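Protein BA42 (Bizionia argentinensis, PDB 4OA3) is of unknown function but binds calcium ions and consists of a single stand-alone TPM domain. Local coordinates at residues Val34-Thr39 with Gln112-Gly117. Residues are numbered along the deposited sequence; the frame is centred on the assembly and turned at random.
Sequences VHLEKT and QGLVDG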
ATOM      1  N   VAL A  34       2.764  -2.731  -2.619  1.00 13.45           N
ATOM      2  CA  VAL A  34       3.832  -1.756  -2.531  1.00 11.73           C
ATOM      3  C   VAL A  34       4.542  -1.720  -3.869  1.00 13.07           C
ATOM      4  O   VAL A  34       4.805  -2.777  -4.461  1.00 13.15           O
ATOM      5  CB  VAL A  34       4.825  -2.124  -1.419  1.00 13.85           C
ATOM      6  CG1 VAL A  34       6.057  -1.222  -1.402  1.00 14.59           C
ATOM      7  CG2 VAL A  34       4.149  -2.092  -0.056  1.00 14.35           C
ATOM      8  N   HIS A  35       4.879  -0.498  -4.328  1.00 13.04           N
ATOM      9  CA  HIS A  35       5.717  -0.319  -5.514  1.00 12.74           C
ATOM     10  C   HIS A  35       6.866   0.578  -5.112  1.00 13.77           C
ATOM     11  O   HIS A  35       6.647   1.645  -4.522  1.00 14.36           O
ATOM     12  CB  HIS A  35       4.987   0.327  -6.675  1.00 13.41           C
ATOM     13  CG  HIS A  35       5.877   0.677  -7.844  1.00 15.01           C
ATOM     14  ND1 HIS A  35       6.147  -0.236  -8.857  1.00 15.41           N
ATOM     15  CD2 HIS A  35       6.473   1.853  -8.154  1.00 16.80           C
ATOM     16  CE1 HIS A  35       6.866   0.437  -9.755  1.00 16.11           C
ATOM     17  NE2 HIS A  35       7.091   1.667  -9.371  1.00 16.67           N
ATOM     18  N   LEU A  36       8.079   0.150  -5.427  1.00 14.22           N
ATOM     19  CA  LEU A  36       9.275   0.924  -5.156  1.00 15.45           C
ATOM     20  C   LEU A  36       9.943   1.334  -6.464  1.00 16.85           C
ATOM     21  O   LEU A  36      10.086   0.522  -7.373  1.00 17.63           O
ATOM     22  CB  LEU A  36      10.277   0.090  -4.358  1.00 17.46           C
ATOM     23  CG  LEU A  36       9.743  -0.552  -3.030  1.00 20.95           C
ATOM     24  CD1 LEU A  36      10.839  -1.344  -2.324  1.00 22.61           C
ATOM     25  CD2 LEU A  36       9.201   0.488  -2.074  1.00 19.36           C
ATOM     26  N   GLU A  37      10.410   2.585  -6.514  1.00 16.27           N
ATOM     27  CA  GLU A  37      11.247   3.037  -7.622  1.00 18.12           C
ATOM     28  C   GLU A  37      12.158   4.137  -7.110  1.00 20.08           C
ATOM     29  O   GLU A  37      11.942   4.688  -6.032  1.00 19.92           O
ATOM     30  CB  GLU A  37      10.461   3.411  -8.873  1.00 19.22           C
ATOM     31  CG  GLU A  37       9.552   4.618  -8.748  1.00 21.45           C
ATOM     32  CD  GLU A  37       8.623   4.781  -9.943  1.00 20.92           C
ATOM     33  OE1 GLU A  37       8.312   3.771 -10.624  1.00 21.94           O
ATOM     34  OE2 GLU A  37       8.125   5.913 -10.142  1.00 18.75           O
ATOM     35  N   LYS A  38      13.224   4.434  -7.862  1.00 21.66           N
ATOM     36  CA  LYS A  38      14.209   5.392  -7.346  1.00 23.47           C
ATOM     37  C   LYS A  38      13.677   6.823  -7.306  1.00 23.88           C
ATOM     38  O   LYS A  38      13.734   7.473  -6.270  1.00 21.72           O
ATOM     39  CB  LYS A  38      15.494   5.326  -8.184  1.00 26.03           C
ATOM     40  N   THR A  39      13.112   7.289  -8.440  1.00 23.81           N
ATOM     41  CA  THR A  39      12.669   8.674  -8.587  1.00 23.59           C
ATOM     42  C   THR A  39      11.247   8.766  -9.081  1.00 26.03           C
ATOM     43  O   THR A  39      10.803   7.905  -9.837  1.00 26.67           O
ATOM     44  CB  THR A  39      13.609   9.423  -9.572  1.00 32.47           C
ATOM     45  OG1 THR A  39      13.585   8.781 -10.849  1.00 30.64           O
ATOM     46  CG2 THR A  39      15.049   9.473  -9.086  1.00 33.21           C
ATOM     47  N   GLN A 112      10.395  -1.089   8.462  1.00 18.25           N
ATOM     48  CA  GLN A 112       9.374  -0.926   9.483  1.00 17.84           C
ATOM     49  C   GLN A 112       8.282   0.066   9.105  1.00 16.22           C
ATOM     50  O   GLN A 112       7.120  -0.121   9.472  1.00 16.28           O
ATOM     51  CB  GLN A 112      10.000  -0.528  10.841  1.00 19.55           C
ATOM     52  CG  GLN A 112       9.099  -0.874  12.012  1.00 22.36           C
ATOM     53  CD  GLN A 112       8.842  -2.365  12.107  1.00 21.31           C
ATOM     54  OE1 GLN A 112       9.777  -3.175  12.093  1.00 26.39           O
ATOM     55  NE2 GLN A 112       7.585  -2.764  12.166  1.00 22.09           N
ATOM     56  N   GLY A 113       8.633   1.100   8.378  1.00 15.73           N
ATOM     57  CA  GLY A 113       7.631   2.041   7.904  1.00 14.98           C
ATOM     58  C   GLY A 113       6.620   1.366   7.003  1.00 17.06           C
ATOM     59  O   GLY A 113       5.416   1.588   7.107  1.00 16.52           O
ATOM     60  N   LEU A 114       7.121   0.518   6.084  1.00 16.06           N
ATOM     61  CA  LEU A 114       6.184  -0.162   5.194  1.00 15.70           C
ATOM     62  C   LEU A 114       5.349  -1.163   5.960  1.00 15.52           C
ATOM     63  O   LEU A 114       4.147  -1.234   5.748  1.00 14.69           O
ATOM     64  CB  LEU A 114       6.950  -0.848   4.079  1.00 15.63           C
ATOM     65  CG  LEU A 114       7.575   0.136   3.074  1.00 18.47           C
ATOM     66  CD1 LEU A 114       8.471  -0.583   2.086  1.00 17.78           C
ATOM     67  CD2 LEU A 114       6.472   0.917   2.316  1.00 21.43           C
ATOM     68  N   VAL A 115       5.946  -1.940   6.859  1.00 15.49           N
ATOM     69  CA  VAL A 115       5.166  -2.911   7.632  1.00 14.83           C
ATOM     70  C   VAL A 115       4.100  -2.212   8.456  1.00 16.77           C
ATOM     71  O   VAL A 115       2.943  -2.640   8.486  1.00 16.02           O
ATOM     72  CB  VAL A 115       6.095  -3.734   8.537  1.00 17.27           C
ATOM     73  CG1 VAL A 115       5.306  -4.511   9.606  1.00 17.57           C
ATOM     74  CG2 VAL A 115       6.943  -4.688   7.694  1.00 16.70           C
ATOM     75  N   ASP A 116       4.490  -1.135   9.143  1.00 16.47           N
ATOM     76  CA  ASP A 116       3.538  -0.394   9.979  1.00 16.96           C
ATOM     77  C   ASP A 116       2.428   0.266   9.194  1.00 15.81           C
ATOM     78  O   ASP A 116       1.263   0.263   9.621  1.00 17.40           O
ATOM     79  CB  ASP A 116       4.265   0.662  10.810  1.00 18.47           C
ATOM     80  CG  ASP A 116       5.143   0.099  11.907  1.00 22.62           C
ATOM     81  OD1 ASP A 116       5.120  -1.156  12.131  1.00 21.10           O
ATOM     82  OD2 ASP A 116       5.851   0.888  12.545  1.00 20.24           O
ATOM     83  N   GLY A 117       2.755   0.788   8.011  1.00 14.79           N
ATOM     84  CA  GLY A 117       1.753   1.361   7.143  1.00 14.68           C
ATOM     85  C   GLY A 117       0.788   0.319   6.636  1.00 15.26           C
ATOM     86  O   GLY A 117      -0.409   0.559   6.579  1.00 15.71           O
TER
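Leu114, whose CB leaves helix 110-128 toward strand 31-37, lays its methyls against Val34 and Leu36, two residues on the same face of the strand. Val34 CG1 sits in the fork of Leu114, 4.3 Å from its CD1 and equally from its CD2, while Leu36 CD2 meets Leu114 CD1 alone at 4.4 Å, in light, purely apolar contact. Val34 faces the helix directly. Leu36 sets out neither toward the helix nor away from it, but its end comes nearer, and its extended branch (CD1 anti to CA, chi2 -179°) leaves CD2 as the methyl that reaches Leu114. The backbones stay well apart, with 8.2 Å between Val34 CA and Leu114 CA. His35, between the two, turns to the opposite face of the strand, where its NE2 gives a nearly straight 2.7 Å hydrogen bond to Glu37 OE1; the acceptor lies in the ring plane, but the bond meets the carboxylate from above its plane. Arg47 forms a salt bridge with that same oxygen, and Tyr69 bonds the other. This is helix-on-sheet packing in the buried core of the TPM domain: Leu114 also touches Ile68 and Val70 of the parallel neighbouring strand 65-71 and Ile17 of helix 11-24.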